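Local coordinates for protein phenylalanine--tRNA ligase beta subunit (Pyrococcus horikoshii, PDB 2CXI) that forms, as the beta subunit (here its N-terminal fragment) with the alpha subunit, the tetrameric synthetase that attaches L-phenylalanine to tRNA(Phe) at the expense of ATP, at residues S7-E12 with N42-F47; E95-I100 with I154-A159; L112-D117 with G222-D227; A158-E163 with K196-L201. All coordinates share one frame; numbering follows the deposited sequence.

Contact 1. Residues S7-E12 with N42-F47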
loop_
_atom_site.group_PDB
_atom_site.type_symbol
_atom_site.label_atom_id
_atom_site.label_comp_id
_atom_site.label_asym_id
_atom_site.label_seq_id
_atom_site.Cartn_x
_atom_site.Cartn_y
_atom_site.Cartn_z
ATOM N N SER A 7 -19.475 36.969 -17.251
ATOM C CA SER A 7 -20.902 37.125 -17.178
ATOM C C SER A 7 -21.318 38.042 -16.051
ATOM O O SER A 7 -20.833 37.908 -14.926
ATOM C CB SER A 7 -21.581 35.732 -17.133
ATOM O OG SER A 7 -22.755 35.761 -16.384
ATOM N N LYS A 8 -22.190 39.022 -16.358
ATOM C CA LYS A 8 -22.666 39.955 -15.328
ATOM C C LYS A 8 -23.296 39.219 -14.151
ATOM O O LYS A 8 -23.066 39.595 -12.994
ATOM C CB LYS A 8 -23.675 40.972 -15.887
ATOM C CG LYS A 8 -24.249 41.968 -14.835
ATOM C CD LYS A 8 -25.215 42.964 -15.587
ATOM C CE LYS A 8 -25.804 44.045 -14.654
ATOM N NZ LYS A 8 -26.815 43.506 -13.649
ATOM N N SER A 9 -24.114 38.205 -14.433
ATOM C CA SER A 9 -24.792 37.479 -13.332
ATOM C C SER A 9 -23.768 36.616 -12.541
ATOM O O SER A 9 -23.933 36.406 -11.326
ATOM C CB SER A 9 -25.981 36.636 -13.855
ATOM O OG SER A 9 -25.506 35.548 -14.642
ATOM N N ASP A 10 -22.718 36.150 -13.212
ATOM C CA ASP A 10 -21.651 35.393 -12.500
ATOM C C ASP A 10 -20.969 36.327 -11.500
ATOM O O ASP A 10 -20.822 35.984 -10.338
ATOM C CB ASP A 10 -20.662 34.784 -13.484
ATOM C CG ASP A 10 -19.635 33.872 -12.826
ATOM O OD1 ASP A 10 -20.009 33.116 -11.915
ATOM O OD2 ASP A 10 -18.435 33.813 -13.202
ATOM N N LEU A 11 -20.573 37.538 -11.934
ATOM C CA LEU A 11 -19.972 38.521 -11.026
ATOM C C LEU A 11 -20.862 38.846 -9.832
ATOM O O LEU A 11 -20.401 38.867 -8.662
ATOM C CB LEU A 11 -19.734 39.820 -11.807
ATOM C CG LEU A 11 -18.441 40.213 -12.531
ATOM C CD1 LEU A 11 -17.100 39.526 -12.257
ATOM C CD2 LEU A 11 -18.634 40.729 -13.961
ATOM N N GLU A 12 -22.143 39.093 -10.107
ATOM C CA GLU A 12 -23.102 39.457 -9.077
ATOM C C GLU A 12 -23.384 38.328 -8.053
ATOM O O GLU A 12 -23.515 38.624 -6.864
ATOM C CB GLU A 12 -24.395 40.017 -9.715
ATOM C CG GLU A 12 -24.050 41.341 -10.422
ATOM C CD GLU A 12 -25.170 41.988 -11.214
ATOM O OE1 GLU A 12 -26.147 41.296 -11.610
ATOM O OE2 GLU A 12 -25.059 43.235 -11.432
ATOM N N ASN A 42 -28.918 35.957 -25.800
ATOM C CA ASN A 42 -30.257 35.552 -25.323
ATOM C C ASN A 42 -30.622 36.072 -23.933
ATOM O O ASN A 42 -30.808 35.313 -22.974
ATOM C CB ASN A 42 -30.467 34.036 -25.430
ATOM C CG ASN A 42 -29.231 33.251 -25.036
ATOM O OD1 ASN A 42 -28.649 32.511 -25.857
ATOM N ND2 ASN A 42 -28.803 33.414 -23.776
ATOM N N GLY A 43 -30.708 37.384 -23.825
ATOM C CA GLY A 43 -31.107 38.004 -22.584
ATOM C C GLY A 43 -30.038 38.042 -21.511
ATOM O O GLY A 43 -30.241 38.696 -20.487
ATOM N N LYS A 44 -28.907 37.371 -21.716
ATOM C CA LYS A 44 -27.873 37.348 -20.678
ATOM C C LYS A 44 -26.765 38.366 -20.969
ATOM O O LYS A 44 -26.280 38.410 -22.081
ATOM C CB LYS A 44 -27.305 35.938 -20.519
ATOM C CG LYS A 44 -26.292 35.830 -19.433
ATOM C CD LYS A 44 -26.621 34.637 -18.532
ATOM C CE LYS A 44 -25.955 33.377 -19.047
ATOM N NZ LYS A 44 -24.487 33.349 -18.779
ATOM N N VAL A 45 -26.387 39.168 -19.970
ATOM C CA VAL A 45 -25.405 40.237 -20.173
ATOM C C VAL A 45 -23.956 39.740 -19.935
ATOM O O VAL A 45 -23.670 39.098 -18.905
ATOM C CB VAL A 45 -25.726 41.495 -19.298
ATOM C CG1 VAL A 45 -24.650 42.581 -19.446
ATOM C CG2 VAL A 45 -27.135 42.068 -19.622
ATOM N N TYR A 46 -23.061 40.112 -20.855
ATOM C CA TYR A 46 -21.621 39.845 -20.756
ATOM C C TYR A 46 -20.823 41.136 -20.826
ATOM O O TYR A 46 -21.267 42.109 -21.470
ATOM C CB TYR A 46 -21.186 38.926 -21.893
ATOM C CG TYR A 46 -21.772 37.550 -21.753
ATOM C CD1 TYR A 46 -21.142 36.585 -20.978
ATOM C CD2 TYR A 46 -22.993 37.220 -22.376
ATOM C CE1 TYR A 46 -21.703 35.300 -20.838
ATOM C CE2 TYR A 46 -23.553 35.955 -22.244
ATOM C CZ TYR A 46 -22.909 34.998 -21.480
ATOM O OH TYR A 46 -23.468 33.733 -21.356
ATOM N N PHE A 47 -19.698 41.163 -20.108
ATOM C CA PHE A 47 -18.701 42.213 -20.223
ATOM C C PHE A 47 -17.408 41.636 -20.819
ATOM O O PHE A 47 -17.028 40.473 -20.535
ATOM C CB PHE A 47 -18.343 42.807 -18.843
ATOM C CG PHE A 47 -19.499 43.256 -18.005
ATOM C CD1 PHE A 47 -20.686 43.758 -18.567
ATOM C CD2 PHE A 47 -19.343 43.305 -16.604
ATOM C CE1 PHE A 47 -21.709 44.217 -17.756
ATOM C CE2 PHE A 47 -20.361 43.791 -15.780
ATOM C CZ PHE A 47 -21.545 44.251 -16.347
HETATM O O HOH W 1 -24.894 37.473 -17.320
#
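Lys8 N donates to Val45 O over 2.9 Å, a fairly straight bond (N-H...O 162°) that ties the first turn of helix 8-15 to strand 44-51. One residue earlier, Ser7 forms an antiparallel non-hydrogen-bonded pair with Tyr46, and Ser7 CB lies 3.7 Å from Tyr46 CE1. Ser7 is also the N-cap of the helix: its OG accepts from Asp10 N at 3.2 Å and from Ser9 OG. The same oxygen bonds to Asp117 OD2, from the start of helix 116-133, and accepts a hydrogen bond from a water that also donates to Val45 O and accepts from Ser9 N. The Lys8 chain leaves with CG anti to the backbone N (chi1 178°), running beside Val45, with Lys8 CD 3.9 Å from Val45 CG1. Lys8 CG packs 3.8 Å from Phe47 CZ. A turn at chi4 (-70°) then brings Lys8 NZ to Glu12 OE2, a 2.8 Å salt bridge within the helix. Leu11 CD2 sits 3.8 Å from Phe47 CD2, the two side chains crossing obliquely. An alanine in place of Ser7 would probably leave Asp10 N without its cap and Asp117 and the water without a shared partner. The chemistry is thus divided: apolar packing against Phe47 on one hand, and on the other a buried serine hydroxyl that joins the helix cap, a water and helix 116-133.

Contact 2. Residues E95-I100 with I154-A159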
loop_
_atom_site.group_PDB
_atom_site.type_symbol
_atom_site.label_atom_id
_atom_site.label_comp_id
_atom_site.label_asym_id
_atom_site.label_seq_id
_atom_site.Cartn_x
_atom_site.Cartn_y
_atom_site.Cartn_z
ATOM N N GLU A 95 13.021 13.158 -11.906
ATOM C CA GLU A 95 14.249 13.946 -12.037
ATOM C C GLU A 95 14.720 14.014 -13.464
ATOM O O GLU A 95 15.406 14.957 -13.850
ATOM C CB GLU A 95 15.378 13.415 -11.138
ATOM C CG GLU A 95 15.891 12.026 -11.488
ATOM C CD GLU A 95 17.061 11.610 -10.586
ATOM O OE1 GLU A 95 17.663 12.500 -9.911
ATOM O OE2 GLU A 95 17.367 10.391 -10.544
ATOM N N LYS A 96 14.315 13.046 -14.268
ATOM C CA LYS A 96 14.703 13.005 -15.677
ATOM C C LYS A 96 14.047 14.126 -16.480
ATOM O O LYS A 96 14.423 14.377 -17.634
ATOM C CB LYS A 96 14.363 11.666 -16.304
ATOM C CG LYS A 96 15.131 10.478 -15.691
ATOM C CD LYS A 96 15.137 9.330 -16.712
ATOM C CE LYS A 96 15.318 7.965 -16.014
ATOM N NZ LYS A 96 15.707 8.124 -14.558
ATOM N N LEU A 97 13.092 14.819 -15.859
ATOM C CA LEU A 97 12.475 16.008 -16.492
ATOM C C LEU A 97 13.289 17.303 -16.275
ATOM O O LEU A 97 12.904 18.373 -16.756
ATOM C CB LEU A 97 11.022 16.163 -15.997
ATOM C CG LEU A 97 9.996 15.213 -16.636
ATOM C CD1 LEU A 97 8.641 15.337 -15.955
ATOM C CD2 LEU A 97 9.866 15.431 -18.195
ATOM N N LYS A 98 14.386 17.201 -15.515
ATOM C CA LYS A 98 15.137 18.383 -15.035
ATOM C C LYS A 98 15.513 19.379 -16.122
ATOM O O LYS A 98 15.414 20.587 -15.894
ATOM C CB LYS A 98 16.370 18.000 -14.220
ATOM C CG LYS A 98 17.128 19.193 -13.568
ATOM C CD LYS A 98 16.245 19.993 -12.567
ATOM C CE LYS A 98 17.080 21.046 -11.838
ATOM N NZ LYS A 98 16.263 22.053 -11.053
ATOM N N ASP A 99 15.885 18.887 -17.306
ATOM C CA ASP A 99 16.295 19.756 -18.394
ATOM C C ASP A 99 15.269 19.684 -19.511
ATOM O O ASP A 99 15.548 20.040 -20.655
ATOM C CB ASP A 99 17.706 19.363 -18.886
ATOM C CG ASP A 99 18.368 20.455 -19.723
ATOM O OD1 ASP A 99 18.114 21.676 -19.471
ATOM O OD2 ASP A 99 19.144 20.164 -20.670
ATOM N N ILE A 100 14.049 19.238 -19.186
ATOM C CA ILE A 100 12.987 19.144 -20.188
ATOM C C ILE A 100 11.780 20.014 -19.801
ATOM O O ILE A 100 11.304 20.850 -20.620
ATOM C CB ILE A 100 12.562 17.631 -20.411
ATOM C CG1 ILE A 100 13.773 16.783 -20.852
ATOM C CG2 ILE A 100 11.347 17.518 -21.379
ATOM C CD1 ILE A 100 13.544 15.258 -20.833
ATOM N N ILE A 154 -0.114 9.944 -8.535
ATOM C CA ILE A 154 0.023 10.508 -9.905
ATOM C C ILE A 154 1.512 10.697 -10.194
ATOM O O ILE A 154 2.281 11.017 -9.280
ATOM C CB ILE A 154 -0.773 11.865 -10.050
ATOM C CG1 ILE A 154 -2.243 11.699 -9.611
ATOM C CG2 ILE A 154 -0.640 12.411 -11.477
ATOM C CD1 ILE A 154 -3.075 10.675 -10.397
ATOM N N TYR A 155 1.904 10.480 -11.440
ATOM C CA TYR A 155 3.307 10.592 -11.897
ATOM C C TYR A 155 3.461 11.637 -12.993
ATOM O O TYR A 155 2.775 11.572 -13.973
ATOM C CB TYR A 155 3.765 9.232 -12.446
ATOM C CG TYR A 155 3.705 8.174 -11.384
ATOM C CD1 TYR A 155 2.519 7.504 -11.113
ATOM C CD2 TYR A 155 4.840 7.885 -10.611
ATOM C CE1 TYR A 155 2.446 6.529 -10.087
ATOM C CE2 TYR A 155 4.796 6.955 -9.620
ATOM C CZ TYR A 155 3.605 6.274 -9.355
ATOM O OH TYR A 155 3.601 5.329 -8.345
ATOM N N TYR A 156 4.329 12.618 -12.771
ATOM C CA TYR A 156 4.746 13.544 -13.808
ATOM C C TYR A 156 6.158 13.077 -14.240
ATOM O O TYR A 156 7.126 13.193 -13.469
ATOM C CB TYR A 156 4.724 14.969 -13.234
ATOM C CG TYR A 156 5.267 16.017 -14.169
ATOM C CD1 TYR A 156 4.878 16.059 -15.512
ATOM C CD2 TYR A 156 6.136 17.006 -13.689
ATOM C CE1 TYR A 156 5.394 17.039 -16.366
ATOM C CE2 TYR A 156 6.621 17.999 -14.525
ATOM C CZ TYR A 156 6.251 17.987 -15.867
ATOM O OH TYR A 156 6.775 18.943 -16.699
ATOM N N LYS A 157 6.240 12.463 -15.409
ATOM C CA LYS A 157 7.434 11.708 -15.799
ATOM C C LYS A 157 8.003 12.022 -17.181
ATOM O O LYS A 157 7.313 12.554 -18.053
ATOM C CB LYS A 157 7.157 10.185 -15.692
ATOM C CG LYS A 157 6.143 9.668 -16.745
ATOM C CD LYS A 157 6.102 8.158 -16.707
ATOM C CE LYS A 157 5.174 7.629 -17.805
ATOM N NZ LYS A 157 5.596 6.260 -18.353
ATOM N N ALA A 158 9.275 11.657 -17.373
ATOM C CA ALA A 158 9.891 11.689 -18.683
ATOM C C ALA A 158 9.461 10.398 -19.373
ATOM O O ALA A 158 9.742 9.327 -18.876
ATOM C CB ALA A 158 11.430 11.757 -18.547
ATOM N N ALA A 159 8.756 10.533 -20.486
ATOM C CA ALA A 159 8.244 9.410 -21.271
ATOM C C ALA A 159 8.970 9.220 -22.614
ATOM O O ALA A 159 9.357 10.193 -23.284
ATOM C CB ALA A 159 6.759 9.610 -21.533
#
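Leu97 and Ala158 bring their backbones to within 5.5 Å, CA to CA, where the 3-10 segment that includes residues 95-97 comes up against strand 154-159. The contact packs the loop between strands 84-93 and 103-110 onto that strand of the mixed sheet. Leu97 carries most of it. Leu97 CG is anti to the carbonyl carbon (chi1 -77°), 3.7 Å from Ala158 N, and from there the two methyl groups part. Leu97 CD1 stands over the face of Tyr156, practically above the ring centre: it is 3.5 Å from the ring centroid and only 7° off the ring normal, a CH-pi contact. The same methyl reaches the main chain, with Leu97 CD1 3.6 Å from Lys157 C. The other branch turns to the next residue, Leu97 CD2 lying 4.0 Å from Ala158 CB. The Tyr156 hydroxyl is hydrogen-bonded to Arg101 O. Beside this cluster, Lys96 CB touches Ala158 CB at 3.7 Å, and the rest of the lysine leads away from the strand. Polar linkage comes from a third party: Asp94 accepts from Lys96 N through OD1 and from Ala158 N through OD2, so one carboxylate spans both sides. Direct contact between the two ranges therefore rests on dispersion forces and the leucine methyl above the aromatic face, with Asp94 supplying directional bonds that bring the loop and the strand together.

Contact 3. Residues L112-D117 with G222-D227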
loop_
_atom_site.group_PDB
_atom_site.type_symbol
_atom_site.label_atom_id
_atom_site.label_comp_id
_atom_site.label_asym_id
_atom_site.label_seq_id
_atom_site.Cartn_x
_atom_site.Cartn_y
_atom_site.Cartn_z
ATOM N N LEU A 112 -17.102 21.425 -5.417
ATOM C CA LEU A 112 -17.505 22.453 -6.343
ATOM C C LEU A 112 -18.862 22.065 -6.922
ATOM O O LEU A 112 -19.159 20.882 -7.100
ATOM C CB LEU A 112 -16.465 22.613 -7.453
ATOM C CG LEU A 112 -15.143 23.270 -6.975
ATOM C CD1 LEU A 112 -14.032 22.977 -7.967
ATOM C CD2 LEU A 112 -15.275 24.784 -6.749
ATOM N N ARG A 113 -19.663 23.063 -7.245
ATOM C CA ARG A 113 -20.819 22.834 -8.098
ATOM C C ARG A 113 -20.648 23.712 -9.333
ATOM O O ARG A 113 -20.882 24.908 -9.283
ATOM C CB ARG A 113 -22.127 23.145 -7.340
ATOM C CG ARG A 113 -22.260 22.458 -5.944
ATOM C CD ARG A 113 -23.493 22.906 -5.080
ATOM N NE ARG A 113 -24.529 23.445 -5.978
ATOM C CZ ARG A 113 -24.844 24.745 -6.082
ATOM N NH1 ARG A 113 -24.253 25.662 -5.301
ATOM N NH2 ARG A 113 -25.770 25.128 -6.954
ATOM N N LEU A 114 -20.255 23.115 -10.452
ATOM C CA LEU A 114 -19.899 23.879 -11.633
ATOM C C LEU A 114 -21.106 24.137 -12.527
ATOM O O LEU A 114 -22.140 23.490 -12.386
ATOM C CB LEU A 114 -18.762 23.203 -12.432
ATOM C CG LEU A 114 -17.528 22.881 -11.593
ATOM C CD1 LEU A 114 -16.539 22.154 -12.523
ATOM C CD2 LEU A 114 -16.957 24.216 -11.024
ATOM N N ASP A 115 -20.975 25.126 -13.399
ATOM C CA ASP A 115 -21.972 25.394 -14.446
ATOM C C ASP A 115 -21.269 26.039 -15.600
ATOM O O ASP A 115 -20.018 26.155 -15.593
ATOM C CB ASP A 115 -23.134 26.263 -13.931
ATOM C CG ASP A 115 -22.668 27.522 -13.148
ATOM O OD1 ASP A 115 -21.763 28.258 -13.608
ATOM O OD2 ASP A 115 -23.192 27.868 -12.068
ATOM N N GLU A 116 -22.033 26.459 -16.612
ATOM C CA GLU A 116 -21.419 27.023 -17.811
ATOM C C GLU A 116 -20.500 28.201 -17.472
ATOM O O GLU A 116 -19.411 28.289 -18.002
ATOM C CB GLU A 116 -22.470 27.484 -18.845
ATOM C CG GLU A 116 -23.051 26.342 -19.699
ATOM C CD GLU A 116 -24.198 26.795 -20.608
ATOM O OE1 GLU A 116 -24.270 28.031 -20.928
ATOM O OE2 GLU A 116 -25.032 25.920 -21.007
ATOM N N ASP A 117 -20.976 29.121 -16.636
ATOM C CA ASP A 117 -20.185 30.310 -16.277
ATOM C C ASP A 117 -18.896 29.965 -15.507
ATOM O O ASP A 117 -17.821 30.458 -15.847
ATOM C CB ASP A 117 -21.012 31.273 -15.465
ATOM C CG ASP A 117 -21.928 32.167 -16.345
ATOM O OD1 ASP A 117 -21.906 32.058 -17.592
ATOM O OD2 ASP A 117 -22.689 33.015 -15.844
ATOM N N GLY A 222 -9.864 11.813 -17.068
ATOM C CA GLY A 222 -10.053 12.937 -16.149
ATOM C C GLY A 222 -10.717 14.174 -16.724
ATOM O O GLY A 222 -10.454 15.306 -16.265
ATOM N N ARG A 223 -11.596 13.999 -17.717
ATOM C CA ARG A 223 -12.295 15.163 -18.305
ATOM C C ARG A 223 -13.180 15.921 -17.323
ATOM O O ARG A 223 -13.934 15.320 -16.554
ATOM C CB ARG A 223 -13.098 14.728 -19.538
ATOM C CG ARG A 223 -12.179 14.230 -20.639
ATOM C CD ARG A 223 -11.487 15.342 -21.430
ATOM N NE ARG A 223 -12.415 16.312 -22.029
ATOM C CZ ARG A 223 -13.118 16.099 -23.134
ATOM N NH1 ARG A 223 -13.039 14.946 -23.774
ATOM N NH2 ARG A 223 -13.907 17.056 -23.604
ATOM N N VAL A 224 -13.032 17.243 -17.296
ATOM C CA VAL A 224 -13.861 18.114 -16.467
ATOM C C VAL A 224 -15.156 18.486 -17.213
ATOM O O VAL A 224 -15.129 18.936 -18.355
ATOM C CB VAL A 224 -13.131 19.435 -16.079
ATOM C CG1 VAL A 224 -13.991 20.294 -15.155
ATOM C CG2 VAL A 224 -11.766 19.157 -15.401
ATOM N N THR A 225 -16.282 18.304 -16.542
ATOM C CA THR A 225 -17.584 18.714 -17.099
ATOM C C THR A 225 -18.287 19.568 -16.045
ATOM O O THR A 225 -17.765 19.746 -14.937
ATOM C CB THR A 225 -18.473 17.472 -17.459
ATOM O OG1 THR A 225 -18.899 16.835 -16.254
ATOM C CG2 THR A 225 -17.697 16.361 -18.243
ATOM N N THR A 226 -19.487 20.083 -16.344
ATOM C CA THR A 226 -20.260 20.745 -15.277
ATOM C C THR A 226 -20.720 19.769 -14.165
ATOM O O THR A 226 -21.176 20.225 -13.119
ATOM C CB THR A 226 -21.500 21.501 -15.846
ATOM O OG1 THR A 226 -22.307 20.561 -16.556
ATOM C CG2 THR A 226 -21.077 22.529 -16.907
ATOM N N ASP A 227 -20.613 18.447 -14.376
ATOM C CA ASP A 227 -20.879 17.460 -13.302
ATOM C C ASP A 227 -19.689 17.229 -12.368
ATOM O O ASP A 227 -19.826 16.626 -11.285
ATOM C CB ASP A 227 -21.320 16.127 -13.878
ATOM C CG ASP A 227 -22.681 16.219 -14.550
ATOM O OD1 ASP A 227 -23.561 16.931 -14.033
ATOM O OD2 ASP A 227 -22.940 15.640 -15.623
HETATM O O HOH W 2 -20.451 20.363 -10.660
#
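Leu114 reaches across to Val224, Thr225 and Thr226, and its side chain can be followed outward. Leu114 CB lies 3.9 Å from Thr226 O. With CG anti to the carbonyl carbon (chi1 -53°), the chain heads for the other loop, and CD1 does the touching there: Leu114 CD1 is 3.6 Å from Thr225 O and 4.1 Å from Val224 CG1, the leucine and valine side chains crossing at about a right angle. Beyond the pair, Leu114 also packs on Met122 of helix 116-133, while Val224 and Thr226 lean on Leu119 of that helix. Thr226 answers with its methyl, Thr226 CG2 standing 3.8 Å from Asp115 C. The polar link is a water, which accepts from Leu114 N at 2.8 Å and donates to Thr226 O at 2.6 Å. Asp115 points away from this loop, and its OD2 forms a salt bridge with Arg13. Two local motifs thus meet at the surface. In the 222-227 loop, Thr225 OG1 accepts from Asp227 N at 3.0 Å, an ST turn. Across from it, Asp115 is the N-cap of helix 116-133: its side chain caps a backbone N just past Asp117 through OD1, and its own N is bonded to Ser118 OG, a pattern consistent with a capping box.

Contact 4. Residues A158-E163 with K196-L201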
loop_
_atom_site.group_PDB
_atom_site.type_symbol
_atom_site.label_atom_id
_atom_site.label_comp_id
_atom_site.label_asym_id
_atom_site.label_seq_id
_atom_site.Cartn_x
_atom_site.Cartn_y
_atom_site.Cartn_z
ATOM N N ALA A 158 9.275 11.657 -17.373
ATOM C CA ALA A 158 9.891 11.689 -18.683
ATOM C C ALA A 158 9.461 10.398 -19.373
ATOM O O ALA A 158 9.742 9.327 -18.876
ATOM C CB ALA A 158 11.430 11.757 -18.547
ATOM N N ALA A 159 8.756 10.533 -20.486
ATOM C CA ALA A 159 8.244 9.410 -21.271
ATOM C C ALA A 159 8.970 9.220 -22.614
ATOM O O ALA A 159 9.357 10.193 -23.284
ATOM C CB ALA A 159 6.759 9.610 -21.533
ATOM N N GLU A 160 9.091 7.949 -23.004
ATOM C CA GLU A 160 9.475 7.555 -24.356
ATOM C C GLU A 160 8.524 8.166 -25.384
ATOM O O GLU A 160 7.312 8.271 -25.153
ATOM C CB GLU A 160 9.441 6.019 -24.490
ATOM C CG GLU A 160 10.369 5.256 -23.536
ATOM C CD GLU A 160 11.855 5.379 -23.899
ATOM O OE1 GLU A 160 12.191 5.878 -25.005
ATOM O OE2 GLU A 160 12.708 4.995 -23.067
ATOM N N LYS A 161 9.092 8.543 -26.527
ATOM C CA LYS A 161 8.346 9.170 -27.607
ATOM C C LYS A 161 7.342 8.222 -28.305
ATOM O O LYS A 161 6.476 8.679 -29.066
ATOM C CB LYS A 161 9.320 9.743 -28.635
ATOM C CG LYS A 161 10.260 10.778 -28.077
ATOM C CD LYS A 161 11.080 11.439 -29.154
ATOM C CE LYS A 161 12.145 12.287 -28.498
ATOM N NZ LYS A 161 12.651 13.394 -29.358
ATOM N N THR A 162 7.493 6.925 -28.048
ATOM C CA THR A 162 6.596 5.897 -28.588
ATOM C C THR A 162 5.433 5.545 -27.663
ATOM O O THR A 162 4.540 4.804 -28.075
ATOM C CB THR A 162 7.378 4.606 -28.909
ATOM O OG1 THR A 162 8.093 4.204 -27.738
ATOM C CG2 THR A 162 8.456 4.852 -29.961
ATOM N N GLU A 163 5.427 6.072 -26.426
ATOM C CA GLU A 163 4.208 5.978 -25.583
ATOM C C GLU A 163 2.984 6.520 -26.323
ATOM O O GLU A 163 3.096 7.413 -27.163
ATOM C CB GLU A 163 4.353 6.730 -24.247
ATOM C CG GLU A 163 5.357 6.178 -23.250
ATOM C CD GLU A 163 5.128 4.720 -22.866
ATOM O OE1 GLU A 163 3.957 4.289 -22.751
ATOM O OE2 GLU A 163 6.139 3.996 -22.659
ATOM N N LYS A 196 13.998 17.130 -27.305
ATOM C CA LYS A 196 14.494 16.429 -26.107
ATOM C C LYS A 196 14.387 14.923 -26.298
ATOM O O LYS A 196 13.691 14.446 -27.199
ATOM C CB LYS A 196 13.731 16.866 -24.862
ATOM C CG LYS A 196 13.623 18.386 -24.699
ATOM C CD LYS A 196 14.988 19.111 -24.610
ATOM C CE LYS A 196 15.771 18.772 -23.352
ATOM N NZ LYS A 196 16.974 19.674 -23.200
ATOM N N GLN A 197 15.102 14.174 -25.467
ATOM C CA GLN A 197 15.105 12.728 -25.570
ATOM C C GLN A 197 13.768 12.123 -25.138
ATOM O O GLN A 197 13.349 11.106 -25.686
ATOM C CB GLN A 197 16.237 12.170 -24.726
ATOM C CG GLN A 197 16.628 10.761 -25.073
ATOM C CD GLN A 197 17.516 10.156 -24.019
ATOM O OE1 GLN A 197 18.076 10.879 -23.163
ATOM N NE2 GLN A 197 17.651 8.826 -24.057
ATOM N N PHE A 198 13.116 12.751 -24.150
ATOM C CA PHE A 198 11.844 12.261 -23.593
ATOM C C PHE A 198 10.831 13.408 -23.563
ATOM O O PHE A 198 11.226 14.589 -23.568
ATOM C CB PHE A 198 12.029 11.710 -22.179
ATOM C CG PHE A 198 13.072 10.635 -22.080
ATOM C CD1 PHE A 198 12.908 9.422 -22.751
ATOM C CD2 PHE A 198 14.227 10.842 -21.329
ATOM C CE1 PHE A 198 13.903 8.430 -22.688
ATOM C CE2 PHE A 198 15.229 9.848 -21.239
ATOM C CZ PHE A 198 15.053 8.636 -21.922
ATOM N N TYR A 199 9.540 13.078 -23.583
ATOM C CA TYR A 199 8.495 14.123 -23.423
ATOM C C TYR A 199 7.815 13.992 -22.060
ATOM O O TYR A 199 7.687 12.868 -21.535
ATOM C CB TYR A 199 7.450 14.064 -24.543
ATOM C CG TYR A 199 7.987 14.154 -25.956
ATOM C CD1 TYR A 199 9.177 14.843 -26.246
ATOM C CD2 TYR A 199 7.293 13.551 -27.011
ATOM C CE1 TYR A 199 9.661 14.928 -27.543
ATOM C CE2 TYR A 199 7.759 13.641 -28.316
ATOM C CZ TYR A 199 8.962 14.320 -28.566
ATOM O OH TYR A 199 9.418 14.421 -29.849
ATOM N N PRO A 200 7.402 15.115 -21.462
ATOM C CA PRO A 200 6.739 15.061 -20.153
ATOM C C PRO A 200 5.368 14.402 -20.317
ATOM O O PRO A 200 4.648 14.685 -21.286
ATOM C CB PRO A 200 6.575 16.553 -19.758
ATOM C CG PRO A 200 7.456 17.340 -20.737
ATOM C CD PRO A 200 7.510 16.501 -21.980
ATOM N N LEU A 201 5.030 13.528 -19.386
ATOM C CA LEU A 201 3.729 12.896 -19.385
ATOM C C LEU A 201 3.176 12.910 -17.947
ATOM O O LEU A 201 3.898 12.635 -16.993
ATOM C CB LEU A 201 3.857 11.456 -19.915
ATOM C CG LEU A 201 2.674 10.894 -20.687
ATOM C CD1 LEU A 201 2.412 11.759 -21.932
ATOM C CD2 LEU A 201 2.991 9.437 -21.100
#
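Lys161 NZ donates to Lys196 O at 2.6 Å, approaching nearly along the C=O axis (C=O...N 169°). A second carbonyl, Lys194 O, takes a weak bond from the same ammonium and accepts from Tyr199 OH. Next to this grip runs the strand pairing: Ala159 N donates to Tyr199 O at 2.8 Å and Tyr199 N to Ala159 O at 2.9 Å, an antiparallel hydrogen-bonded pair, beside the non-hydrogen-bonded pair of Ala158 with Pro200. Lys161 CG is anti to the carbonyl carbon (chi1 -60°), and the chain beyond it is extended, crossing Tyr199 at about a right angle. Lys161 CG lies over one face of Tyr199, 4.0 Å from the ring centroid and offset toward the rim. An alanine in place of Lys161 would probably deprive Lys196 O of its charged partner and uncover that part of the Tyr199 face. Farther out, Ala159 CB meets Leu201 CD2 at 3.8 Å, and on the other face of the sheet Ala158 CB touches Phe198 CB at 3.7 Å. Glu160 OE1 lies at the edge of the Phe198 ring, in its plane, with the carboxylate and ring planes 88° apart. Strands 154-159 and 199-204 form an antiparallel pair of the mixed sheet, and a type I turn from Glu160 to Glu163 follows the first of them, within the B3/4 domain.

Overall arrangement
In this N-terminal fragment of the beta subunit, contact 1 closes first, bringing strand 44-51 back against helix 8-15 before any other contact opens. Contact 2 opens next, at the loop after strand 84-93, and crosses contact 3: residues 112-117 intervene before residues 154-159 complete contact 2, and residues 222-227 complete contact 3 later. Contact 4 begins on strand 154-159, where contact 2 ends, and closes at residues 196-201, wholly within the span of contact 3. Contacts 2 and 4, sharing Ala158 and Ala159, join the 95-100 loop and strand 199-204 to strand 154-159 of the mixed sheet. Contacts 1 and 3 meet through Asp117, joining the N-terminal part to helix 116-133.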